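Local coordinates for protein branched-chain alpha-ketoacid decarboxylase (Lactococcus lactis, PDB 2VBF) that probably decarboxylates branched-chain and aromatic alpha-keto acids to aldehydes, with thiamine diphosphate and a magnesium ion as cofactors, at residues A[429-434]-A[460-465]; A[505-510]-A[542-547]; A[471-476]-A[534-539]; A[53-58]-A[64-69]. One frame throughout, in Å; residues are numbered along the deposited sequence. Where two conformers were deposited one is given.

Interaction 1. Residues A[429-434]-A[460-465]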
loop_
_atom_site.group_PDB
_atom_site.type_symbol
_atom_site.label_atom_id
_atom_site.label_comp_id
_atom_site.label_asym_id
_atom_site.label_seq_id
_atom_site.Cartn_x
_atom_site.Cartn_y
_atom_site.Cartn_z
ATOM N N TYR A 429 8.248 0.615 -6.728
ATOM C CA TYR A 429 9.224 1.210 -5.824
ATOM C C TYR A 429 10.032 2.337 -6.471
ATOM O O TYR A 429 10.222 3.397 -5.869
ATOM C CB TYR A 429 10.188 0.122 -5.289
ATOM C CG TYR A 429 11.462 0.683 -4.693
ATOM C CD1 TYR A 429 11.473 1.217 -3.421
ATOM C CD2 TYR A 429 12.649 0.683 -5.421
ATOM C CE1 TYR A 429 12.650 1.739 -2.879
ATOM C CE2 TYR A 429 13.826 1.208 -4.894
ATOM C CZ TYR A 429 13.807 1.746 -3.619
ATOM O OH TYR A 429 14.968 2.281 -3.089
ATOM N N THR A 430 10.532 2.087 -7.681
ATOM C CA THR A 430 11.557 2.957 -8.261
ATOM C C THR A 430 11.124 4.397 -8.554
ATOM O O THR A 430 11.969 5.300 -8.560
ATOM C CB THR A 430 12.190 2.365 -9.541
ATOM O OG1 THR A 430 11.163 2.060 -10.486
ATOM C CG2 THR A 430 13.025 1.117 -9.190
ATOM N N PHE A 431 9.842 4.614 -8.815
ATOM C CA PHE A 431 9.390 5.951 -9.168
ATOM C C PHE A 431 9.468 6.893 -7.957
ATOM O O PHE A 431 10.244 7.847 -7.977
ATOM C CB PHE A 431 8.044 5.949 -9.925
ATOM C CG PHE A 431 7.529 7.336 -10.253
ATOM C CD1 PHE A 431 8.363 8.287 -10.863
ATOM C CD2 PHE A 431 6.225 7.687 -9.973
ATOM C CE1 PHE A 431 7.877 9.577 -11.151
ATOM C CE2 PHE A 431 5.745 8.977 -10.245
ATOM C CZ PHE A 431 6.576 9.911 -10.855
ATOM N N PRO A 432 8.735 6.611 -6.858
ATOM C CA PRO A 432 8.971 7.473 -5.693
ATOM C C PRO A 432 10.423 7.425 -5.181
ATOM O O PRO A 432 10.968 8.441 -4.727
ATOM C CB PRO A 432 7.988 6.928 -4.640
ATOM C CG PRO A 432 6.966 6.136 -5.414
ATOM C CD PRO A 432 7.695 5.596 -6.607
ATOM N N ALA A 433 11.043 6.253 -5.223
ATOM C CA ALA A 433 12.426 6.115 -4.741
ATOM C C ALA A 433 13.398 7.014 -5.526
ATOM O O ALA A 433 14.263 7.675 -4.937
ATOM C CB ALA A 433 12.871 4.652 -4.800
ATOM N N ALA A 434 13.250 7.058 -6.850
ATOM C CA ALA A 434 14.069 7.932 -7.681
ATOM C C ALA A 434 13.894 9.395 -7.295
ATOM O O ALA A 434 14.869 10.158 -7.273
ATOM C CB ALA A 434 13.747 7.728 -9.154
ATOM N N GLN A 460 1.003 8.328 -8.895
ATOM C CA GLN A 460 0.478 9.560 -8.289
ATOM C C GLN A 460 1.545 10.492 -7.725
ATOM O O GLN A 460 1.245 11.675 -7.485
ATOM C CB GLN A 460 -0.623 9.296 -7.254
ATOM C CG GLN A 460 -0.288 8.268 -6.188
ATOM C CD GLN A 460 -0.698 6.875 -6.607
ATOM O OE1 GLN A 460 0.112 6.095 -7.124
ATOM N NE2 GLN A 460 -1.970 6.574 -6.439
ATOM N N GLU A 461 2.784 10.019 -7.541
ATOM C CA GLU A 461 3.853 10.932 -7.074
ATOM C C GLU A 461 4.365 11.873 -8.178
ATOM O O GLU A 461 5.225 12.720 -7.936
ATOM C CB GLU A 461 5.017 10.188 -6.429
ATOM C CG GLU A 461 4.635 9.352 -5.188
ATOM C CD GLU A 461 3.676 10.035 -4.235
ATOM O OE1 GLU A 461 3.971 11.170 -3.815
ATOM O OE2 GLU A 461 2.619 9.437 -3.897
ATOM N N LEU A 462 3.840 11.725 -9.392
ATOM C CA LEU A 462 4.037 12.731 -10.434
ATOM C C LEU A 462 3.675 14.136 -9.904
ATOM O O LEU A 462 4.383 15.099 -10.181
ATOM C CB LEU A 462 3.201 12.357 -11.666
ATOM C CG LEU A 462 3.486 12.900 -13.060
ATOM C CD1 LEU A 462 4.955 13.105 -13.341
ATOM C CD2 LEU A 462 2.866 11.943 -14.084
ATOM N N GLY A 463 2.603 14.262 -9.118
ATOM C CA GLY A 463 2.224 15.551 -8.537
ATOM C C GLY A 463 3.334 16.181 -7.710
ATOM O O GLY A 463 3.674 17.352 -7.883
ATOM N N LEU A 464 3.897 15.390 -6.800
ATOM C CA LEU A 464 5.031 15.813 -5.995
ATOM C C LEU A 464 6.209 16.277 -6.849
ATOM O O LEU A 464 6.826 17.298 -6.559
ATOM C CB LEU A 464 5.452 14.655 -5.080
ATOM C CG LEU A 464 6.672 14.842 -4.174
ATOM C CD1 LEU A 464 6.616 13.848 -2.998
ATOM C CD2 LEU A 464 7.986 14.696 -4.934
ATOM N N SER A 465 6.533 15.521 -7.895
ATOM C CA SER A 465 7.698 15.846 -8.719
ATOM C C SER A 465 7.539 17.236 -9.349
ATOM O O SER A 465 8.510 17.975 -9.488
ATOM C CB SER A 465 7.960 14.771 -9.788
ATOM O OG SER A 465 7.013 14.796 -10.841
#
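Pro-432 and Glu-461 mark the closest approach of the two backbones, their CA atoms 6.3 Å apart, where the first turn of helix 430-440 faces the entry to helix 462-467. The gap is filled mainly by the ring of Phe-431. With CG anti to the backbone N (chi1 178°), this ring extends straight across and meets main chain more than side chain: CE2 lies 3.5 Å from N of Leu-462, which sits at the ring edge near its plane. CZ adds an apolar touch, 4.2 Å from CB of Leu-462. One residue on, the ring of Pro-432 crosses the stem of Glu-461 at about a right angle, CG to CG 4.0 Å. Glu-461 offers only its aliphatic part here, because its chain bends at chi2 (-42°) and carries the carboxylate away to Asn-74 and to N of Ala-70. Within the second helix, Ser-465 OG bonds back to Leu-462 O at 2.7 Å. Strand 445-451 and helix 452-458 also pack on Phe-431. The Phe-431 side chain lies about 10 Å from the bound thiamine diphosphate; the contact is helix-to-helix packing in the C-terminal thiamine diphosphate-binding domain, near the cofactor but not lining it.

Interaction 2. Residues A[505-510]-A[542-547]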
loop_
_atom_site.group_PDB
_atom_site.type_symbol
_atom_site.label_atom_id
_atom_site.label_comp_id
_atom_site.label_asym_id
_atom_site.label_seq_id
_atom_site.Cartn_x
_atom_site.Cartn_y
_atom_site.Cartn_z
ATOM N N LYS A 505 1.316 11.704 -21.780
ATOM C CA LYS A 505 0.387 12.766 -21.416
ATOM C C LYS A 505 0.145 12.887 -19.907
ATOM O O LYS A 505 -0.572 13.785 -19.464
ATOM C CB LYS A 505 -0.946 12.550 -22.142
ATOM C CG LYS A 505 -0.841 12.456 -23.662
ATOM C CD LYS A 505 -0.113 13.637 -24.291
ATOM C CE LYS A 505 -0.011 13.452 -25.803
ATOM N NZ LYS A 505 0.664 14.608 -26.463
ATOM N N LEU A 506 0.759 12.013 -19.110
ATOM C CA LEU A 506 0.585 12.077 -17.660
ATOM C C LEU A 506 0.992 13.422 -17.018
ATOM O O LEU A 506 0.215 14.000 -16.252
ATOM C CB LEU A 506 1.279 10.877 -16.979
ATOM C CG LEU A 506 0.545 9.542 -17.181
ATOM C CD1 LEU A 506 1.456 8.360 -16.839
ATOM C CD2 LEU A 506 -0.776 9.485 -16.366
ATOM N N PRO A 507 2.218 13.917 -17.294
ATOM C CA PRO A 507 2.590 15.181 -16.643
ATOM C C PRO A 507 1.592 16.318 -16.886
ATOM O O PRO A 507 1.217 17.011 -15.948
ATOM C CB PRO A 507 3.973 15.487 -17.229
ATOM C CG PRO A 507 4.519 14.119 -17.629
ATOM C CD PRO A 507 3.310 13.377 -18.129
ATOM N N GLU A 508 1.139 16.494 -18.123
ATOM C CA GLU A 508 0.145 17.531 -18.432
ATOM C C GLU A 508 -1.127 17.335 -17.607
ATOM O O GLU A 508 -1.663 18.280 -17.023
ATOM C CB GLU A 508 -0.206 17.498 -19.924
ATOM C CG GLU A 508 -1.233 18.518 -20.351
ATOM C CD GLU A 508 -1.598 18.389 -21.825
ATOM O OE1 GLU A 508 -1.849 17.252 -22.288
ATOM O OE2 GLU A 508 -1.647 19.431 -22.516
ATOM N N THR A 509 -1.609 16.095 -17.573
ATOM C CA THR A 509 -2.844 15.777 -16.868
ATOM C C THR A 509 -2.700 15.992 -15.354
ATOM O O THR A 509 -3.658 16.372 -14.686
ATOM C CB THR A 509 -3.299 14.345 -17.205
ATOM O OG1 THR A 509 -3.642 14.286 -18.593
ATOM C CG2 THR A 509 -4.503 13.919 -16.372
ATOM N N PHE A 510 -1.486 15.799 -14.840
ATOM C CA PHE A 510 -1.195 15.967 -13.418
ATOM C C PHE A 510 -0.749 17.395 -13.064
ATOM O O PHE A 510 -0.304 17.647 -11.934
ATOM C CB PHE A 510 -0.153 14.924 -12.971
ATOM C CG PHE A 510 -0.720 13.541 -12.770
ATOM C CD1 PHE A 510 -1.360 12.868 -13.798
ATOM C CD2 PHE A 510 -0.598 12.900 -11.544
ATOM C CE1 PHE A 510 -1.877 11.586 -13.610
ATOM C CE2 PHE A 510 -1.120 11.630 -11.359
ATOM C CZ PHE A 510 -1.761 10.973 -12.392
ATOM N N MET A 542 12.373 18.606 -15.978
ATOM C CA MET A 542 12.153 17.175 -15.887
ATOM C C MET A 542 11.807 16.667 -17.286
ATOM O O MET A 542 11.132 17.359 -18.058
ATOM C CB MET A 542 10.994 16.888 -14.919
ATOM C CG MET A 542 10.671 15.423 -14.702
ATOM S SD MET A 542 9.516 15.229 -13.334
ATOM C CE MET A 542 8.695 13.723 -13.834
ATOM N N TYR A 543 12.272 15.469 -17.610
ATOM C CA TYR A 543 11.933 14.829 -18.870
ATOM C C TYR A 543 11.124 13.557 -18.605
ATOM O O TYR A 543 11.444 12.789 -17.695
ATOM C CB TYR A 543 13.188 14.561 -19.707
ATOM C CG TYR A 543 13.609 15.818 -20.415
ATOM C CD1 TYR A 543 14.129 16.892 -19.695
ATOM C CD2 TYR A 543 13.435 15.967 -21.786
ATOM C CE1 TYR A 543 14.485 18.078 -20.328
ATOM C CE2 TYR A 543 13.791 17.147 -22.429
ATOM C CZ TYR A 543 14.319 18.194 -21.695
ATOM O OH TYR A 543 14.661 19.366 -22.326
ATOM N N TRP A 544 10.061 13.388 -19.389
ATOM C CA TRP A 544 9.122 12.277 -19.255
ATOM C C TRP A 544 8.982 11.617 -20.630
ATOM O O TRP A 544 8.271 12.115 -21.509
ATOM C CB TRP A 544 7.790 12.812 -18.762
ATOM C CG TRP A 544 6.812 11.773 -18.328
ATOM C CD1 TRP A 544 5.759 11.268 -19.049
ATOM C CD2 TRP A 544 6.774 11.115 -17.053
ATOM N NE1 TRP A 544 5.078 10.346 -18.297
ATOM C CE2 TRP A 544 5.681 10.225 -17.073
ATOM C CE3 TRP A 544 7.568 11.185 -15.905
ATOM C CZ2 TRP A 544 5.354 9.413 -15.982
ATOM C CZ3 TRP A 544 7.243 10.380 -14.822
ATOM C CH2 TRP A 544 6.139 9.505 -14.871
ATOM N N ILE A 545 9.689 10.507 -20.810
ATOM C CA ILE A 545 9.932 9.939 -22.118
ATOM C C ILE A 545 9.325 8.556 -22.221
ATOM O O ILE A 545 9.808 7.605 -21.595
ATOM C CB ILE A 545 11.448 9.863 -22.398
ATOM C CG1 ILE A 545 12.073 11.260 -22.327
ATOM C CG2 ILE A 545 11.724 9.194 -23.744
ATOM C CD1 ILE A 545 13.572 11.231 -22.051
ATOM N N GLU A 546 8.276 8.445 -23.038
ATOM C CA GLU A 546 7.639 7.159 -23.274
ATOM C C GLU A 546 8.407 6.419 -24.368
ATOM O O GLU A 546 8.444 6.866 -25.520
ATOM C CB GLU A 546 6.165 7.349 -23.656
ATOM C CG GLU A 546 5.444 6.033 -23.974
ATOM C CD GLU A 546 3.987 6.218 -24.331
ATOM O OE1 GLU A 546 3.463 7.346 -24.189
ATOM O OE2 GLU A 546 3.367 5.209 -24.736
ATOM N N LEU A 547 9.039 5.305 -23.997
ATOM C CA LEU A 547 9.733 4.430 -24.951
ATOM C C LEU A 547 8.785 3.329 -25.380
ATOM O O LEU A 547 8.193 2.655 -24.533
ATOM C CB LEU A 547 10.978 3.800 -24.321
ATOM C CG LEU A 547 12.000 4.758 -23.706
ATOM C CD1 LEU A 547 13.150 3.962 -23.097
ATOM C CD2 LEU A 547 12.520 5.767 -24.749
#
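Trp-544 and Pro-507 carry most of this contact, a proline lying on an indole, with Leu-506 filling in beside them. The pyrrolidine ring comes over one face of Trp-544 near the rim: CG of Pro-507 is 3.5 Å from the centroid of the five-membered ring and 21° off its normal, a CH-pi contact. CD continues the overlap, 3.4 Å from CD1 of Trp-544, so two adjacent methylene groups cover the pyrrole half of the indole. The indole is delivered from the strand by a first torsion that puts CG anti to the backbone N (chi1 -169°). Its rotation is probably fixed further by NE1, which donates to the backbone O of Tyr-503, just ahead of the helix. Leu-506 crosses the indole obliquely, its CD1 4.1 Å from CZ2 of the six-membered ring of Trp-544 and its CB 4.1 Å from NE1 of the same indole. Pro-507 also touches Val-517 and Ser-519 on the neighbouring strand, and Thr-509 of the second subunit packs on Leu-506. The result is a short helix, 506-509, packed on one face of the parallel sheet of the C-terminal thiamine diphosphate-binding alpha/beta domain.

Interaction 3. Residues A[471-476]-A[534-539]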
loop_
_atom_site.group_PDB
_atom_site.type_symbol
_atom_site.label_atom_id
_atom_site.label_comp_id
_atom_site.label_asym_id
_atom_site.label_seq_id
_atom_site.Cartn_x
_atom_site.Cartn_y
_atom_site.Cartn_z
ATOM N N ASN A 471 14.080 17.689 -11.440
ATOM C CA ASN A 471 14.474 17.611 -12.836
ATOM C C ASN A 471 15.065 16.269 -13.277
ATOM O O ASN A 471 16.010 16.247 -14.052
ATOM C CB ASN A 471 15.470 18.730 -13.123
ATOM C CG ASN A 471 14.867 20.079 -12.945
ATOM O OD1 ASN A 471 13.731 20.319 -13.372
ATOM N ND2 ASN A 471 15.616 20.992 -12.331
ATOM N N PRO A 472 14.481 15.142 -12.832
ATOM C CA PRO A 472 15.037 13.874 -13.286
ATOM C C PRO A 472 14.690 13.617 -14.749
ATOM O O PRO A 472 13.824 14.295 -15.302
ATOM C CB PRO A 472 14.318 12.863 -12.397
ATOM C CG PRO A 472 12.997 13.454 -12.228
ATOM C CD PRO A 472 13.292 14.918 -11.990
ATOM N N ILE A 473 15.342 12.626 -15.344
ATOM C CA ILE A 473 15.029 12.168 -16.689
ATOM C C ILE A 473 14.379 10.786 -16.528
ATOM O O ILE A 473 15.028 9.835 -16.080
ATOM C CB ILE A 473 16.283 12.074 -17.574
ATOM C CG1 ILE A 473 17.008 13.433 -17.623
ATOM C CG2 ILE A 473 15.912 11.549 -18.986
ATOM C CD1 ILE A 473 18.402 13.365 -18.230
ATOM N N CYS A 474 13.093 10.702 -16.855
ATOM C CA CYS A 474 12.300 9.507 -16.618
ATOM C C CYS A 474 11.968 8.842 -17.935
ATOM O O CYS A 474 11.417 9.490 -18.831
ATOM C CB CYS A 474 11.013 9.872 -15.897
ATOM S SG CYS A 474 11.286 10.662 -14.315
ATOM N N PHE A 475 12.318 7.565 -18.043
ATOM C CA PHE A 475 12.026 6.728 -19.211
ATOM C C PHE A 475 10.993 5.679 -18.825
ATOM O O PHE A 475 11.250 4.859 -17.943
ATOM C CB PHE A 475 13.275 6.017 -19.719
ATOM C CG PHE A 475 14.331 6.937 -20.239
ATOM C CD1 PHE A 475 14.279 7.401 -21.551
ATOM C CD2 PHE A 475 15.376 7.333 -19.428
ATOM C CE1 PHE A 475 15.261 8.244 -22.037
ATOM C CE2 PHE A 475 16.361 8.189 -19.902
ATOM C CZ PHE A 475 16.309 8.641 -21.208
ATOM N N ILE A 476 9.842 5.706 -19.488
ATOM C CA ILE A 476 8.757 4.739 -19.242
ATOM C C ILE A 476 8.781 3.721 -20.384
ATOM O O ILE A 476 8.587 4.089 -21.553
ATOM C CB ILE A 476 7.359 5.414 -19.164
ATOM C CG1 ILE A 476 7.316 6.503 -18.080
ATOM C CG2 ILE A 476 6.268 4.359 -18.911
ATOM C CD1 ILE A 476 7.913 7.830 -18.471
ATOM N N GLU A 534 19.126 15.847 -25.625
ATOM C CA GLU A 534 18.278 17.001 -25.330
ATOM C C GLU A 534 18.028 17.065 -23.823
ATOM O O GLU A 534 18.246 18.104 -23.188
ATOM C CB GLU A 534 16.962 16.855 -26.112
ATOM C CG GLU A 534 15.927 17.966 -25.961
ATOM C CD GLU A 534 14.583 17.604 -26.608
ATOM O OE1 GLU A 534 14.480 16.513 -27.214
ATOM O OE2 GLU A 534 13.633 18.407 -26.504
ATOM N N ALA A 535 17.586 15.942 -23.260
ATOM C CA ALA A 535 17.308 15.839 -21.816
ATOM C C ALA A 535 18.553 16.137 -20.979
ATOM O O ALA A 535 18.514 16.993 -20.084
ATOM C CB ALA A 535 16.756 14.445 -21.476
ATOM N N GLN A 536 19.657 15.460 -21.288
ATOM C CA GLN A 536 20.920 15.651 -20.557
ATOM C C GLN A 536 21.432 17.091 -20.579
ATOM O O GLN A 536 21.962 17.589 -19.587
ATOM C CB GLN A 536 21.999 14.736 -21.125
ATOM C CG GLN A 536 21.758 13.284 -20.828
ATOM C CD GLN A 536 22.148 12.912 -19.425
ATOM O OE1 GLN A 536 22.049 13.719 -18.497
ATOM N NE2 GLN A 536 22.592 11.676 -19.253
ATOM N N ALA A 537 21.277 17.749 -21.722
ATOM C CA ALA A 537 21.689 19.149 -21.878
ATOM C C ALA A 537 20.858 20.097 -21.021
ATOM O O ALA A 537 21.386 21.036 -20.429
ATOM C CB ALA A 537 21.599 19.555 -23.351
ATOM N N ASP A 538 19.555 19.834 -20.946
ATOM C CA ASP A 538 18.606 20.719 -20.284
ATOM C C ASP A 538 18.429 20.285 -18.830
ATOM O O ASP A 538 17.521 19.524 -18.501
ATOM C CB ASP A 538 17.281 20.681 -21.055
ATOM C CG ASP A 538 16.202 21.557 -20.453
ATOM O OD1 ASP A 538 16.480 22.439 -19.611
ATOM O OD2 ASP A 538 15.038 21.344 -20.841
ATOM N N VAL A 539 19.302 20.787 -17.965
ATOM C CA VAL A 539 19.308 20.406 -16.541
ATOM C C VAL A 539 18.200 21.063 -15.701
ATOM O O VAL A 539 18.005 20.700 -14.538
ATOM C CB VAL A 539 20.685 20.711 -15.887
ATOM C CG1 VAL A 539 21.802 20.005 -16.635
ATOM C CG2 VAL A 539 20.932 22.231 -15.821
#
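Ile-473 and Ala-535 form the centre of a helix-on-sheet contact in the alpha/beta C-terminal domain, where the last turn of helix 525-537 covers the start of strand 473-478. The small methyl of Ala-535 sits in the crook of the branched isoleucine: its CB is 3.8 Å from CD1 and 3.9 Å from CG2 of Ile-473. Both branches can reach it because CG1 stands beside the backbone N (chi1 -56°) while CG2 is anti to that N. CD1 runs on to the amide of Gln-536, 3.7 Å from its OE1, the two side chains crossing at about a right angle. Shortening Ile-473 to an alanine would probably open a gap beneath Ala-535 and take away the CD1 methyl that lies against the Gln-536 amide. The Gln-536 chain bends at chi2, and its NE2 is hydrogen-bonded to Glu-394. Further out, Arg-445 ties the two segments together, NE bonding to O of Asn-471 and NH1 to O of Ala-535. OD1 of Asn-471 accepts a hydrogen bond from NH2 of Arg-516. On the same amide, ND2 of Asn-471 comes to 3.3 Å from O of Val-539, close, but at an angle too poor for a hydrogen bond.

Interaction 4. Residues A[53-58]-A[64-69]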
loop_
_atom_site.group_PDB
_atom_site.type_symbol
_atom_site.label_atom_id
_atom_site.label_comp_id
_atom_site.label_asym_id
_atom_site.label_seq_id
_atom_site.Cartn_x
_atom_site.Cartn_y
_atom_site.Cartn_z
ATOM N N GLN A 53 -0.339 18.216 14.747
ATOM C CA GLN A 53 0.379 19.081 15.684
ATOM C C GLN A 53 1.900 18.909 15.505
ATOM O O GLN A 53 2.649 19.884 15.482
ATOM C CB GLN A 53 -0.056 18.781 17.127
ATOM C CG GLN A 53 -1.468 19.278 17.521
ATOM C CD GLN A 53 -2.600 18.453 16.916
ATOM O OE1 GLN A 53 -2.600 18.173 15.720
ATOM N NE2 GLN A 53 -3.570 18.066 17.738
ATOM N N PHE A 54 2.352 17.663 15.371
ATOM C CA PHE A 54 3.757 17.392 15.103
ATOM C C PHE A 54 4.144 17.949 13.730
ATOM O O PHE A 54 5.226 18.494 13.565
ATOM C CB PHE A 54 4.055 15.889 15.203
ATOM C CG PHE A 54 5.487 15.522 14.890
ATOM C CD1 PHE A 54 6.540 16.052 15.629
ATOM C CD2 PHE A 54 5.784 14.642 13.854
ATOM C CE1 PHE A 54 7.845 15.720 15.337
ATOM C CE2 PHE A 54 7.081 14.310 13.560
ATOM C CZ PHE A 54 8.124 14.842 14.295
ATOM N N LEU A 55 3.256 17.813 12.742
ATOM C CA LEU A 55 3.479 18.410 11.419
ATOM C C LEU A 55 3.762 19.912 11.501
ATOM O O LEU A 55 4.678 20.402 10.833
ATOM C CB LEU A 55 2.310 18.143 10.457
ATOM C CG LEU A 55 2.588 17.113 9.368
ATOM C CD1 LEU A 55 1.306 16.793 8.602
ATOM C CD2 LEU A 55 3.686 17.585 8.437
ATOM N N ASP A 56 3.016 20.622 12.344
ATOM C CA ASP A 56 3.247 22.058 12.531
ATOM C C ASP A 56 4.706 22.296 12.898
ATOM O O ASP A 56 5.317 23.250 12.435
ATOM C CB ASP A 56 2.365 22.622 13.643
ATOM C CG ASP A 56 0.896 22.679 13.270
ATOM O OD1 ASP A 56 0.562 22.738 12.067
ATOM O OD2 ASP A 56 0.072 22.680 14.205
ATOM N N GLN A 57 5.254 21.417 13.740
ATOM C CA GLN A 57 6.645 21.552 14.196
ATOM C C GLN A 57 7.632 21.342 13.069
ATOM O O GLN A 57 8.667 22.018 13.009
ATOM C CB GLN A 57 6.930 20.592 15.362
ATOM C CG GLN A 57 6.026 20.845 16.555
ATOM C CD GLN A 57 6.278 19.903 17.711
ATOM O OE1 GLN A 57 6.030 18.700 17.608
ATOM N NE2 GLN A 57 6.717 20.449 18.838
ATOM N N ILE A 58 7.316 20.405 12.174
ATOM C CA ILE A 58 8.137 20.170 10.994
ATOM C C ILE A 58 8.113 21.392 10.082
ATOM O O ILE A 58 9.156 21.806 9.588
ATOM C CB ILE A 58 7.665 18.952 10.165
ATOM C CG1 ILE A 58 7.752 17.669 11.003
ATOM C CG2 ILE A 58 8.506 18.837 8.885
ATOM C CD1 ILE A 58 7.191 16.405 10.323
ATOM N N MET A 64 14.528 21.908 7.874
ATOM C CA MET A 64 13.794 20.676 7.546
ATOM C C MET A 64 12.560 21.037 6.729
ATOM O O MET A 64 11.830 21.950 7.096
ATOM C CB MET A 64 13.349 19.980 8.839
ATOM C CG MET A 64 12.848 18.547 8.684
ATOM S SD MET A 64 14.187 17.337 8.568
ATOM C CE MET A 64 14.892 17.409 10.220
ATOM N N LYS A 65 12.318 20.300 5.645
ATOM C CA LYS A 65 11.165 20.552 4.797
ATOM C C LYS A 65 10.208 19.360 4.816
ATOM O O LYS A 65 10.637 18.221 4.666
ATOM C CB LYS A 65 11.619 20.819 3.357
ATOM C CG LYS A 65 10.524 21.408 2.480
ATOM C CD LYS A 65 10.945 21.518 1.026
ATOM C CE LYS A 65 9.756 21.902 0.137
ATOM N NZ LYS A 65 10.154 22.265 -1.254
ATOM N N TRP A 66 8.918 19.640 4.991
ATOM C CA TRP A 66 7.868 18.650 4.757
ATOM C C TRP A 66 7.672 18.495 3.249
ATOM O O TRP A 66 7.448 19.481 2.530
ATOM C CB TRP A 66 6.558 19.082 5.405
ATOM C CG TRP A 66 5.399 18.186 5.096
ATOM C CD1 TRP A 66 4.319 18.481 4.323
ATOM C CD2 TRP A 66 5.223 16.844 5.545
ATOM N NE1 TRP A 66 3.465 17.399 4.275
ATOM C CE2 TRP A 66 4.008 16.378 5.014
ATOM C CE3 TRP A 66 5.974 15.990 6.347
ATOM C CZ2 TRP A 66 3.519 15.097 5.280
ATOM C CZ3 TRP A 66 5.501 14.723 6.603
ATOM C CH2 TRP A 66 4.279 14.285 6.079
ATOM N N ILE A 67 7.737 17.251 2.774
ATOM C CA ILE A 67 7.419 16.940 1.389
ATOM C C ILE A 67 6.309 15.890 1.398
ATOM O O ILE A 67 6.572 14.695 1.526
ATOM C CB ILE A 67 8.657 16.489 0.610
ATOM C CG1 ILE A 67 9.726 17.597 0.677
ATOM C CG2 ILE A 67 8.299 16.182 -0.849
ATOM C CD1 ILE A 67 10.903 17.393 -0.223
ATOM N N GLY A 68 5.071 16.359 1.266
ATOM C CA GLY A 68 3.903 15.486 1.411
ATOM C C GLY A 68 3.737 14.655 0.167
ATOM O O GLY A 68 3.902 15.166 -0.939
ATOM N N ASN A 69 3.426 13.370 0.354
ATOM C CA ASN A 69 3.169 12.430 -0.743
ATOM C C ASN A 69 1.665 12.261 -1.005
ATOM O O ASN A 69 0.843 12.621 -0.164
ATOM C CB ASN A 69 3.760 11.073 -0.366
ATOM C CG ASN A 69 5.259 11.123 -0.253
ATOM O OD1 ASN A 69 5.803 11.287 0.828
ATOM N ND2 ASN A 69 5.942 11.037 -1.390
#
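Leu-55 and Ile-58, one turn apart on helix 52-60, are the two bumps that pack on Trp-66, the first over its indole face, the second against its root. The helix and the strand belong to the beta-alpha-beta unit made of strand 42-45, helix 52-60 and strand 65-68, at the edge of the parallel sheet in the N-terminal thiamine diphosphate-binding domain. Segments 53-58 and 65-68 run at 125° to each other, their axes 8.8 Å apart at the closest, a separation bridged by these side chains. One methyl of Leu-55 presses on the middle of the indole: CD2 is 3.5 Å from the centroid of the six-membered ring, 17° off its normal, a CH-pi contact over the face. The chi1 of Leu-55, -106°, is away from a staggered position, which suggests some strain. Ile-58 fills the hollow at the root of the indole, with CG2 4.0 Å from CB of Trp-66 and CD1 4.2 Å from CE3. In the conformer given, CG of Met-64 also meets Ile-58 CG2, at 4.4 Å. Leu-92 on strand 89-94 packs against Leu-55, Ile-58 and Trp-66, and Tyr-495 of the second subunit touches both Leu-55 and Trp-66. A serine in place of Trp-66 would probably leave Leu-55 CD2 without its ring face and open a large gap between helix and strand. The opposite face of the indole is turned to its own strand, where the backbone N of Gly-68 lies 3.6 Å above the ring plane, toward the rim.

All four contacts are mainly buried and apolar, with interaction 1 resting largely on main chain. Interactions 2 and 3 share one parallel sheet through the neighbouring strands 542-548 and 473-478, and cover opposite faces of it. Interactions 3 and 4 each include one exposed residue at the margin, whereas the touching residues of 1 and 2 are all buried; interaction 3 is the one that the second subunit does not touch. Interaction 1 joins interaction 2 directly, Phe-431 and Leu-462 meeting Trp-544 and Leu-506. Interaction 4 repeats the helix-on-sheet principle in the N-terminal domain, and a bond from Asn-69 to Glu-461 links it to interaction 1. Indole faces dominate interactions 2 and 4, a ring edge interaction 1, aliphatic methyls interaction 3.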